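Local structure of adenine phosphoribosyltransferase, putative (Trypanosoma brucei brucei, 5VN4) at residues V12-L15 and F19-S22; A51-I56 and D88-L93; S122-Y125 and A131-E134; S148-I153 and Q168-C173. The protein probably catalyses the reversible transfer of a phosphoribosyl group from 5-phosphoribosyl 1-diphosphate to adenine, giving AMP and diphosphate in purine salvage. One frame throughout, in Å; residues are numbered along the deposited sequence. Where two conformers were deposited one is given.

Interaction 1: residues V12-L15 and F19-S22; sequences VEVL and FTLS
Val-12 and Thr-20 form an antiparallel hydrogen-bonded pair in the N-terminal beta hairpin of strands 11-15 and 18-21. Val-12 N donates to Thr-20 O over 2.8 Å, and Thr-20 N returns a bond of 3.0 Å to Val-12 O. That same carbonyl oxygen also takes a CA-H...O contact from Phe-19 CA at 3.3 Å. One step on, Glu-13 and Phe-19 make a non-hydrogen-bonded pair, their CA atoms 4.3 Å apart. Past it, Val-14 and Leu-15 together face one residue of the partner strand, a classic beta bulge. On the Glu-13 side of the sheet, CG of Glu-13 lies over one face of the Phe-19 ring, a CH-pi contact 3.9 Å from the centroid and offset toward the rim. With CG anti to the backbone N (chi1 -165°) and the chain extended beyond it, the carboxylate continues past CZ, its plane turned 22° from the ring. Its OE1 is held by Asn-17 N in the turn. On the other side, Thr-20 OG1 bonds to Thr-210 O, tying the hairpin to strand 208-213. The other branch of Thr-20, the methyl CG2, meets Val-14 CG1 at 3.8 Å.

Interaction 2: residues A51-I56 and D88-L93; sequences AEVGNI and DSRGFL. With PPV (pyrophosphate), chain E; ADE (adenine), chain C; HSX (5-O-phosphono-alpha-D-ribofuranose), chain D.
The Arg-90 guanidinium, its stem set against Val-53, carries phosphoribose O2 over the centre of one face, 3.1 Å above the plane. Two ligands use its edge, both in plane: NE donates to pyrophosphate O12 over 2.7 Å, and NH1 to adenine N3 over 2.9 Å at 168°. A bend at chi3 (-102°) turns the flat group between the three ligands, while Asp-155 OD2 makes a salt bridge to NH1 and probably helps to fix its rotation. Adenine is gripped on a second ring nitrogen by the backbone, Ala-51 N to N1 at 3.0 Å. The segment 88-93 begins as the pyrophosphate loop of a type I phosphoribosyltransferase, and a cis peptide precedes Ser-89, whose N points almost straight at pyrophosphate O22 (2.9 Å, 170°). Arg-90 N adds a weak bond to that oxygen. Beneath the ligands the contact is apolar: Val-53 CG1 lies 3.5 Å from Arg-90 CD and 3.7 Å from Leu-93 CD1. Leu-93 also packs on Phe-92 of the second subunit. Glu-52 OE2 accepts from Gly-54 N over 2.9 Å, a capping bond in the turn that leads into the helix, and OE1 takes a bond from Ala-116 N of the second subunit.

Interaction 3: residues S122-Y125 and A131-E134; sequences SEPY and AESE
A single water molecule joins Tyr-125 to Ser-133: it donates to Tyr-125 O at 2.7 Å and accepts from Ser-133 N at 2.9 Å. The water thus stands in for a direct bond between the two backbones, whose atoms Tyr-125 O and Ser-133 N are 4.4 Å apart. It also lies above one face of the Tyr-125 ring, toward the rim. The direct touching is done by Pro-124, whose CB comes to 3.3 Å from Ser-133 O. Glu-132 reaches across the same carbon: CG is anti to the backbone N (chi1 -177°) and the chain runs on extended, so that CG lies 3.8 Å and OE2 3.7 Å from Pro-124 CB. The two side chains cross at a slant. On the inner side, Ser-122 OG donates to Glu-123 O over 2.7 Å from above the carbonyl plane, and itself accepts from Met-137 N. The Tyr-125 ring makes a cation-pi contact with Lys-127 and lies about 5 Å from pyrophosphate at nearest atoms. Both segments belong to the long excursion between antiparallel strands 119-121 and 138-140, consistent with the flexible catalytic loop of type I phosphoribosyltransferases, which here brings Tyr-129 onto the pyrophosphate.

Interaction 4: residues S148-I153 and Q168-C173; sequences SRVVLI and QLVDAC
Val-170 projects from its helix onto Val-150 of the strand, and this valine pair is the tight part of the contact. Val-150 CG2 meets both branches of Val-170, with CG1 and CG2 each 3.9 Å away. CG1 of Val-170 stands anti to the backbone N (chi1 172°), which sets both methyls on the strand side, where the single Val-150 methyl touches each. Leu-152, two residues along on the same side of the strand, touches Val-170 more loosely, its CD2 4.2 Å from Val-170 CG2, and packs on Leu-177 as well. Even at their closest, Val-150 and Val-170, the CA atoms stay 8.0 Å apart, so the two segments meet through methyl groups alone. Strand 149-153, helix 161-172 and strand 176-182 form a beta-alpha-beta crossover of the phosphoribosyltransferase fold, with the two strands paired in parallel. The strand leads directly into Asp-154 and Asp-155, which bind the phosphoribose, as in the PRPP motif of the family. Polar groups are carried by the partly exposed Arg-149, on the far side of the strand, and by the outer side of the helix. There Asp-171 forms salt bridges through OD1 to Arg-202 NH1 and through OD2 to Lys-240 NZ of the second subunit.

Interactions 2 and 4 are buried, interaction 1 is partly buried, and interaction 3 lies at the surface. Interactions 1 and 4 both reach the large mixed sheet, one through backbone bonds between neighbouring strands, the other through methyl groups beneath a helix. Interaction 2 differs in that its polar bonds run mainly to ligands, with a small apolar base. Interaction 3 relies on a water bridge. It is joined to interaction 4 where Glu-123 N probably bonds to Gln-168 OE1, at 3.1 Å, so the root of the loop rests on the crossover helix. Interactions 2 and 4 both touch the second subunit, whereas interaction 1 stands apart, its nearest atoms about 11 Å from either.

Interaction 1: residues V12-L15 and F19-S22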
loop_
_atom_site.group_PDB
_atom_site.type_symbol
_atom_site.label_atom_id
_atom_site.label_comp_id
_atom_site.label_asym_id
_atom_site.label_seq_id
_atom_site.Cartn_x
_atom_site.Cartn_y
_atom_site.Cartn_z
ATOM N N VAL A 12 13.286 3.542 -23.170
ATOM C CA VAL A 12 14.065 2.789 -24.139
ATOM C C VAL A 12 13.837 1.309 -23.884
ATOM O O VAL A 12 13.699 0.868 -22.733
ATOM C CB VAL A 12 15.568 3.134 -24.100
ATOM C CG1 VAL A 12 15.799 4.570 -24.560
ATOM C CG2 VAL A 12 16.134 2.905 -22.713
ATOM N N GLU A 13 13.759 0.548 -24.967
ATOM C CA GLU A 13 13.533 -0.889 -24.889
ATOM C C GLU A 13 14.890 -1.570 -24.763
ATOM O O GLU A 13 15.657 -1.621 -25.731
ATOM C CB GLU A 13 12.774 -1.366 -26.126
ATOM C CG GLU A 13 12.182 -2.759 -25.970
ATOM C CD GLU A 13 11.306 -3.180 -27.147
ATOM O OE1 GLU A 13 10.725 -4.283 -27.088
ATOM O OE2 GLU A 13 11.191 -2.419 -28.126
ATOM N N VAL A 14 15.193 -2.088 -23.573
ATOM C CA VAL A 14 16.528 -2.633 -23.318
ATOM C C VAL A 14 16.604 -4.143 -23.560
ATOM O O VAL A 14 17.681 -4.661 -23.874
ATOM C CB VAL A 14 17.067 -2.233 -21.928
ATOM C CG1 VAL A 14 17.211 -0.705 -21.809
ATOM C CG2 VAL A 14 16.186 -2.773 -20.828
ATOM N N LEU A 15 15.491 -4.861 -23.402
ATOM C CA LEU A 15 15.308 -6.253 -23.795
ATOM C C LEU A 15 13.941 -6.306 -24.467
ATOM O O LEU A 15 13.160 -5.353 -24.332
ATOM C CB LEU A 15 15.311 -7.160 -22.567
ATOM C CG LEU A 15 16.624 -7.276 -21.789
ATOM C CD1 LEU A 15 16.411 -8.056 -20.492
ATOM C CD2 LEU A 15 17.722 -7.933 -22.631
ATOM N N PHE A 19 11.072 -2.186 -20.982
ATOM C CA PHE A 19 11.341 -0.766 -21.176
ATOM C C PHE A 19 11.732 -0.113 -19.858
ATOM O O PHE A 19 11.182 -0.449 -18.807
ATOM C CB PHE A 19 10.093 -0.046 -21.698
ATOM C CG PHE A 19 9.633 -0.514 -23.053
ATOM C CD1 PHE A 19 8.817 -1.636 -23.185
ATOM C CD2 PHE A 19 10.011 0.171 -24.198
ATOM C CE1 PHE A 19 8.389 -2.061 -24.446
ATOM C CE2 PHE A 19 9.583 -0.244 -25.451
ATOM C CZ PHE A 19 8.773 -1.368 -25.575
ATOM N N THR A 20 12.666 0.836 -19.931
ATOM C CA THR A 20 13.078 1.611 -18.772
ATOM C C THR A 20 13.407 3.024 -19.243
ATOM O O THR A 20 13.561 3.272 -20.438
ATOM C CB THR A 20 14.258 0.928 -18.067
ATOM O OG1 THR A 20 14.486 1.538 -16.791
ATOM C CG2 THR A 20 15.526 1.012 -18.908
ATOM N N LEU A 21 13.487 3.969 -18.308
ATOM C CA LEU A 21 13.764 5.341 -18.717
ATOM C C LEU A 21 15.128 5.439 -19.395
ATOM O O LEU A 21 16.062 4.699 -19.071
ATOM C CB LEU A 21 13.731 6.282 -17.512
ATOM C CG LEU A 21 12.350 6.623 -16.949
ATOM C CD1 LEU A 21 12.517 7.310 -15.601
ATOM C CD2 LEU A 21 11.551 7.493 -17.910
ATOM N N SER A 22 15.241 6.372 -20.341
ATOM C CA SER A 22 16.528 6.637 -20.968
ATOM C C SER A 22 17.568 7.019 -19.913
ATOM O O SER A 22 17.244 7.448 -18.804
ATOM C CB SER A 22 16.393 7.775 -21.976
ATOM O OG SER A 22 16.135 8.993 -21.308
#

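Interaction 2: residues A51-I56 and D88-L93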
loop_
_atom_site.group_PDB
_atom_site.type_symbol
_atom_site.label_atom_id
_atom_site.label_comp_id
_atom_site.label_asym_id
_atom_site.label_seq_id
_atom_site.Cartn_x
_atom_site.Cartn_y
_atom_site.Cartn_z
ATOM N N ALA A 51 16.631 -2.805 -2.585
ATOM C CA ALA A 51 16.199 -1.437 -2.875
ATOM C C ALA A 51 14.968 -1.115 -2.031
ATOM O O ALA A 51 13.843 -1.497 -2.370
ATOM C CB ALA A 51 15.925 -1.286 -4.365
ATOM N N GLU A 52 15.180 -0.382 -0.938
ATOM C CA GLU A 52 14.111 -0.076 0.009
ATOM C C GLU A 52 13.141 0.952 -0.577
ATOM O O GLU A 52 13.526 2.077 -0.909
ATOM C CB GLU A 52 14.731 0.441 1.310
ATOM C CG GLU A 52 13.757 1.066 2.304
ATOM C CD GLU A 52 12.668 0.110 2.755
ATOM O OE1 GLU A 52 12.997 -1.051 3.104
ATOM O OE2 GLU A 52 11.483 0.529 2.758
ATOM N N VAL A 53 11.864 0.578 -0.675
ATOM C CA VAL A 53 10.882 1.476 -1.281
ATOM C C VAL A 53 10.604 2.709 -0.419
ATOM O O VAL A 53 10.148 3.738 -0.943
ATOM C CB VAL A 53 9.583 0.705 -1.593
ATOM C CG1 VAL A 53 8.771 0.507 -0.318
ATOM C CG2 VAL A 53 8.772 1.410 -2.666
ATOM N N GLY A 54 10.876 2.643 0.889
ATOM C CA GLY A 54 10.577 3.780 1.745
ATOM C C GLY A 54 11.355 5.035 1.396
ATOM O O GLY A 54 10.866 6.145 1.608
ATOM N N ASN A 55 12.562 4.893 0.840
ATOM C CA ASN A 55 13.282 6.093 0.419
ATOM C C ASN A 55 12.632 6.751 -0.791
ATOM O O ASN A 55 12.830 7.949 -1.017
ATOM C CB ASN A 55 14.756 5.780 0.170
ATOM C CG ASN A 55 15.495 5.450 1.455
ATOM O OD1 ASN A 55 15.401 6.186 2.442
ATOM N ND2 ASN A 55 16.212 4.327 1.462
ATOM N N ILE A 56 11.839 6.000 -1.552
ATOM C CA ILE A 56 11.063 6.583 -2.642
ATOM C C ILE A 56 9.822 7.283 -2.101
ATOM O O ILE A 56 9.538 8.433 -2.456
ATOM C CB ILE A 56 10.687 5.501 -3.675
ATOM C CG1 ILE A 56 11.948 4.821 -4.230
ATOM C CG2 ILE A 56 9.802 6.102 -4.783
ATOM C CD1 ILE A 56 12.940 5.786 -4.852
ATOM N N ASP A 88 0.033 -6.480 -3.030
ATOM C CA ASP A 88 0.383 -6.397 -1.618
ATOM C C ASP A 88 1.870 -6.718 -1.478
ATOM O O ASP A 88 2.335 -7.713 -2.041
ATOM C CB ASP A 88 -0.440 -7.510 -0.964
ATOM C CG ASP A 88 -0.675 -7.319 0.507
ATOM O OD1 ASP A 88 -0.125 -6.371 1.117
ATOM O OD2 ASP A 88 -1.442 -8.160 1.043
ATOM N N SER A 89 2.646 -5.893 -0.749
ATOM C CA SER A 89 2.233 -4.666 -0.071
ATOM C C SER A 89 2.780 -3.410 -0.750
ATOM O O SER A 89 2.237 -2.322 -0.601
ATOM C CB SER A 89 2.766 -4.688 1.369
ATOM O OG SER A 89 2.428 -5.903 2.025
ATOM N N ARG A 90 3.899 -3.541 -1.459
ATOM C CA ARG A 90 4.559 -2.351 -1.981
ATOM C C ARG A 90 3.885 -1.800 -3.232
ATOM O O ARG A 90 3.915 -0.586 -3.454
ATOM C CB ARG A 90 6.054 -2.612 -2.160
ATOM C CG ARG A 90 6.760 -2.765 -0.803
ATOM C CD ARG A 90 8.258 -2.890 -0.959
ATOM N NE ARG A 90 8.716 -4.261 -0.818
ATOM C CZ ARG A 90 9.787 -4.752 -1.434
ATOM N NH1 ARG A 90 10.484 -3.997 -2.285
ATOM N NH2 ARG A 90 10.161 -5.998 -1.197
ATOM N N GLY A 91 3.245 -2.651 -4.040
ATOM C CA GLY A 91 2.441 -2.136 -5.136
ATOM C C GLY A 91 1.290 -1.263 -4.661
ATOM O O GLY A 91 0.842 -0.365 -5.388
ATOM N N PHE A 92 0.807 -1.508 -3.435
ATOM C CA PHE A 92 -0.237 -0.680 -2.837
ATOM C C PHE A 92 0.195 0.771 -2.704
ATOM O O PHE A 92 -0.656 1.662 -2.652
ATOM C CB PHE A 92 -0.563 -1.189 -1.429
ATOM C CG PHE A 92 -1.381 -2.463 -1.381
ATOM C CD1 PHE A 92 -1.706 -3.186 -2.524
ATOM C CD2 PHE A 92 -1.840 -2.921 -0.156
ATOM C CE1 PHE A 92 -2.483 -4.338 -2.437
ATOM C CE2 PHE A 92 -2.612 -4.070 -0.060
ATOM C CZ PHE A 92 -2.932 -4.786 -1.203
ATOM N N LEU A 93 1.504 1.024 -2.607
ATOM C CA LEU A 93 2.026 2.374 -2.424
ATOM C C LEU A 93 1.968 3.209 -3.693
ATOM O O LEU A 93 2.044 4.445 -3.613
ATOM C CB LEU A 93 3.483 2.293 -1.974
ATOM C CG LEU A 93 3.709 1.654 -0.604
ATOM C CD1 LEU A 93 5.160 1.230 -0.426
ATOM C CD2 LEU A 93 3.301 2.636 0.492
HETATM O O11 PPV E . 8.334 -9.817 -0.385
HETATM P P1 PPV E . 7.229 -9.338 0.536
HETATM O O21 PPV E . 7.493 -9.610 1.998
HETATM O O31 PPV E . 5.856 -9.742 0.046
HETATM O OPP PPV E . 7.286 -7.734 0.348
HETATM P P2 PPV E . 6.239 -6.557 0.715
HETATM O O12 PPV E . 7.266 -5.519 1.084
HETATM O O22 PPV E . 5.479 -6.328 -0.580
HETATM O O32 PPV E . 5.369 -6.973 1.876
HETATM N N9 ADE C . 12.001 -7.482 -4.337
HETATM C C8 ADE C . 12.623 -8.470 -5.035
HETATM N N7 ADE C . 13.909 -8.260 -5.218
HETATM C C5 ADE C . 14.140 -7.047 -4.600
HETATM C C6 ADE C . 15.310 -6.264 -4.443
HETATM N N6 ADE C . 16.519 -6.614 -4.924
HETATM N N1 ADE C . 15.192 -5.104 -3.767
HETATM C C2 ADE C . 13.987 -4.755 -3.293
HETATM N N3 ADE C . 12.827 -5.405 -3.372
HETATM C C4 ADE C . 12.973 -6.553 -4.051
HETATM C C1 HSX D . 9.019 -8.033 -3.570
HETATM O O4 HSX D . 9.211 -9.070 -4.547
HETATM C C2 HSX D . 8.648 -6.822 -4.406
HETATM O O2 HSX D . 7.923 -5.846 -3.647
HETATM C C3 HSX D . 7.844 -7.432 -5.534
HETATM O O3 HSX D . 6.502 -7.738 -5.106
HETATM C C4 HSX D . 8.570 -8.746 -5.780
HETATM C C5 HSX D . 9.595 -8.657 -6.912
HETATM O O5 HSX D . 10.369 -9.857 -6.985
HETATM P "P'" HSX D . 10.102 -10.967 -8.135
HETATM O O1X HSX D . 8.824 -11.714 -7.801
HETATM O O2X HSX D . 10.031 -10.231 -9.445
HETATM O O3X HSX D . 11.337 -11.840 -8.029
HETATM O O1 HSX D . 7.939 -8.389 -2.697
#

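Interaction 3: residues S122-Y125 and A131-E134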
loop_
_atom_site.group_PDB
_atom_site.type_symbol
_atom_site.label_atom_id
_atom_site.label_comp_id
_atom_site.label_asym_id
_atom_site.label_seq_id
_atom_site.Cartn_x
_atom_site.Cartn_y
_atom_site.Cartn_z
ATOM N N SER A 122 -3.889 -17.775 -7.218
ATOM C CA SER A 122 -2.882 -18.112 -8.213
ATOM C C SER A 122 -2.221 -19.444 -7.861
ATOM O O SER A 122 -2.498 -20.053 -6.825
ATOM C CB SER A 122 -1.815 -17.019 -8.256
ATOM O OG SER A 122 -0.973 -17.093 -7.114
ATOM N N GLU A 123 -1.313 -19.896 -8.724
ATOM C CA GLU A 123 -0.386 -20.937 -8.318
ATOM C C GLU A 123 0.584 -20.380 -7.275
ATOM O O GLU A 123 0.802 -19.167 -7.200
ATOM C CB GLU A 123 0.414 -21.408 -9.525
ATOM C CG GLU A 123 -0.419 -22.100 -10.573
ATOM C CD GLU A 123 -0.896 -23.463 -10.119
ATOM O OE1 GLU A 123 -0.163 -24.127 -9.356
ATOM O OE2 GLU A 123 -2.006 -23.868 -10.522
ATOM N N PRO A 124 1.191 -21.243 -6.460
ATOM C CA PRO A 124 2.189 -20.748 -5.500
ATOM C C PRO A 124 3.281 -19.953 -6.203
ATOM O O PRO A 124 3.781 -20.344 -7.263
ATOM C CB PRO A 124 2.737 -22.036 -4.872
ATOM C CG PRO A 124 1.605 -23.015 -5.004
ATOM C CD PRO A 124 0.999 -22.701 -6.346
ATOM N N TYR A 125 3.632 -18.807 -5.630
ATOM C CA TYR A 125 4.556 -17.893 -6.284
ATOM C C TYR A 125 5.989 -18.108 -5.804
ATOM O O TYR A 125 6.256 -18.791 -4.814
ATOM C CB TYR A 125 4.124 -16.430 -6.118
ATOM C CG TYR A 125 4.034 -15.905 -4.696
ATOM C CD1 TYR A 125 5.178 -15.636 -3.948
ATOM C CD2 TYR A 125 2.800 -15.633 -4.119
ATOM C CE1 TYR A 125 5.088 -15.131 -2.653
ATOM C CE2 TYR A 125 2.700 -15.134 -2.835
ATOM C CZ TYR A 125 3.844 -14.885 -2.104
ATOM O OH TYR A 125 3.734 -14.380 -0.825
ATOM N N ALA A 131 11.658 -18.990 -2.121
ATOM C CA ALA A 131 11.372 -20.251 -2.776
ATOM C C ALA A 131 9.877 -20.549 -2.690
ATOM O O ALA A 131 9.150 -19.978 -1.871
ATOM C CB ALA A 131 12.164 -21.385 -2.119
ATOM N N GLU A 132 9.422 -21.447 -3.557
ATOM C CA GLU A 132 8.014 -21.818 -3.573
ATOM C C GLU A 132 7.596 -22.420 -2.233
ATOM O O GLU A 132 8.323 -23.214 -1.630
ATOM C CB GLU A 132 7.763 -22.821 -4.702
ATOM C CG GLU A 132 6.306 -23.216 -4.860
ATOM C CD GLU A 132 6.048 -24.111 -6.062
ATOM O OE1 GLU A 132 6.892 -24.159 -6.984
ATOM O OE2 GLU A 132 4.992 -24.768 -6.080
ATOM N N SER A 133 6.419 -22.015 -1.759
ATOM C CA SER A 133 5.804 -22.607 -0.576
ATOM C C SER A 133 4.306 -22.738 -0.822
ATOM O O SER A 133 3.884 -22.964 -1.961
ATOM C CB SER A 133 6.096 -21.770 0.675
ATOM O OG SER A 133 5.547 -20.467 0.566
ATOM N N GLU A 134 3.492 -22.606 0.225
ATOM C CA GLU A 134 2.047 -22.620 0.046
ATOM C C GLU A 134 1.476 -21.247 -0.287
ATOM O O GLU A 134 0.297 -21.151 -0.640
ATOM C CB GLU A 134 1.355 -23.217 1.279
ATOM C CG GLU A 134 1.595 -24.716 1.431
ATOM C CD GLU A 134 0.989 -25.297 2.697
ATOM O OE1 GLU A 134 0.697 -24.524 3.635
ATOM O OE2 GLU A 134 0.807 -26.531 2.752
HETATM O O HOH W 1 4.920 -19.646 -2.673
#

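Interaction 4: residues S148-I153 and Q168-C173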
loop_
_atom_site.group_PDB
_atom_site.type_symbol
_atom_site.label_atom_id
_atom_site.label_comp_id
_atom_site.label_asym_id
_atom_site.label_seq_id
_atom_site.Cartn_x
_atom_site.Cartn_y
_atom_site.Cartn_z
ATOM N N SER A 148 -12.391 -6.237 -19.290
ATOM C CA SER A 148 -11.517 -5.275 -18.645
ATOM C C SER A 148 -10.187 -5.166 -19.383
ATOM O O SER A 148 -9.729 -6.110 -20.035
ATOM C CB SER A 148 -11.268 -5.692 -17.196
ATOM O OG SER A 148 -12.499 -5.828 -16.496
ATOM N N ARG A 149 -9.580 -3.988 -19.280
ATOM C CA ARG A 149 -8.240 -3.725 -19.794
ATOM C C ARG A 149 -7.400 -3.285 -18.604
ATOM O O ARG A 149 -7.589 -2.181 -18.079
ATOM C CB ARG A 149 -8.282 -2.661 -20.891
ATOM C CG ARG A 149 -8.878 -3.172 -22.208
ATOM C CD ARG A 149 -9.060 -2.064 -23.235
ATOM N NE ARG A 149 -7.894 -1.186 -23.307
ATOM C CZ ARG A 149 -6.821 -1.420 -24.056
ATOM N NH1 ARG A 149 -6.752 -2.513 -24.807
ATOM N NH2 ARG A 149 -5.812 -0.557 -24.051
ATOM N N VAL A 150 -6.490 -4.151 -18.165
ATOM C CA VAL A 150 -5.852 -3.958 -16.870
ATOM C C VAL A 150 -4.353 -3.696 -16.983
ATOM O O VAL A 150 -3.674 -4.127 -17.921
ATOM C CB VAL A 150 -6.152 -5.128 -15.905
ATOM C CG1 VAL A 150 -7.644 -5.413 -15.855
ATOM C CG2 VAL A 150 -5.389 -6.361 -16.306
ATOM N N VAL A 151 -3.843 -2.984 -15.984
ATOM C CA VAL A 151 -2.412 -2.808 -15.766
ATOM C C VAL A 151 -2.077 -3.456 -14.433
ATOM O O VAL A 151 -2.784 -3.233 -13.446
ATOM C CB VAL A 151 -2.040 -1.312 -15.740
ATOM C CG1 VAL A 151 -0.614 -1.096 -15.217
ATOM C CG2 VAL A 151 -2.217 -0.703 -17.114
ATOM N N LEU A 152 -1.015 -4.264 -14.406
ATOM C CA LEU A 152 -0.451 -4.791 -13.164
ATOM C C LEU A 152 0.669 -3.866 -12.707
ATOM O O LEU A 152 1.519 -3.483 -13.517
ATOM C CB LEU A 152 0.135 -6.183 -13.407
ATOM C CG LEU A 152 -0.873 -7.315 -13.585
ATOM C CD1 LEU A 152 -0.172 -8.542 -14.159
ATOM C CD2 LEU A 152 -1.552 -7.634 -12.275
ATOM N N ILE A 153 0.681 -3.500 -11.419
ATOM C CA ILE A 153 1.703 -2.596 -10.899
ATOM C C ILE A 153 2.327 -3.147 -9.619
ATOM O O ILE A 153 1.636 -3.697 -8.752
ATOM C CB ILE A 153 1.179 -1.149 -10.718
ATOM C CG1 ILE A 153 2.329 -0.180 -10.419
ATOM C CG2 ILE A 153 0.099 -1.071 -9.634
ATOM C CD1 ILE A 153 1.959 1.282 -10.605
ATOM N N GLN A 168 -1.495 -14.882 -13.952
ATOM C CA GLN A 168 -2.407 -16.013 -13.775
ATOM C C GLN A 168 -3.791 -15.549 -13.341
ATOM O O GLN A 168 -4.807 -16.064 -13.825
ATOM C CB GLN A 168 -1.823 -17.005 -12.769
ATOM C CG GLN A 168 -0.585 -17.706 -13.300
ATOM C CD GLN A 168 0.208 -18.452 -12.243
ATOM O OE1 GLN A 168 0.020 -18.245 -11.047
ATOM N NE2 GLN A 168 1.120 -19.323 -12.690
ATOM N N LEU A 169 -3.858 -14.557 -12.448
ATOM C CA LEU A 169 -5.145 -14.063 -11.970
ATOM C C LEU A 169 -5.875 -13.263 -13.047
ATOM O O LEU A 169 -7.103 -13.360 -13.169
ATOM C CB LEU A 169 -4.935 -13.230 -10.707
ATOM C CG LEU A 169 -4.396 -14.002 -9.502
ATOM C CD1 LEU A 169 -4.005 -13.033 -8.385
ATOM C CD2 LEU A 169 -5.411 -15.030 -8.995
ATOM N N VAL A 170 -5.143 -12.467 -13.833
ATOM C CA VAL A 170 -5.757 -11.765 -14.959
ATOM C C VAL A 170 -6.307 -12.772 -15.960
ATOM O O VAL A 170 -7.442 -12.645 -16.443
ATOM C CB VAL A 170 -4.735 -10.810 -15.606
ATOM C CG1 VAL A 170 -5.285 -10.226 -16.899
ATOM C CG2 VAL A 170 -4.342 -9.710 -14.631
ATOM N N ASP A 171 -5.509 -13.794 -16.266
ATOM C CA ASP A 171 -5.904 -14.854 -17.182
ATOM C C ASP A 171 -7.140 -15.595 -16.681
ATOM O O ASP A 171 -7.984 -16.019 -17.481
ATOM C CB ASP A 171 -4.718 -15.809 -17.339
ATOM C CG ASP A 171 -4.965 -16.889 -18.355
ATOM O OD1 ASP A 171 -4.909 -16.577 -19.565
ATOM O OD2 ASP A 171 -5.192 -18.045 -17.943
ATOM N N ALA A 172 -7.273 -15.742 -15.362
ATOM C CA ALA A 172 -8.408 -16.453 -14.783
ATOM C C ALA A 172 -9.737 -15.763 -15.050
ATOM O O ALA A 172 -10.783 -16.412 -14.940
ATOM C CB ALA A 172 -8.204 -16.635 -13.277
ATOM N N CYS A 173 -9.725 -14.474 -15.386
ATOM C CA CYS A 173 -10.938 -13.753 -15.740
ATOM C C CYS A 173 -11.011 -13.403 -17.218
ATOM O O CYS A 173 -11.978 -12.752 -17.641
ATOM C CB CYS A 173 -11.084 -12.486 -14.889
ATOM S SG CYS A 173 -11.168 -12.783 -13.109
#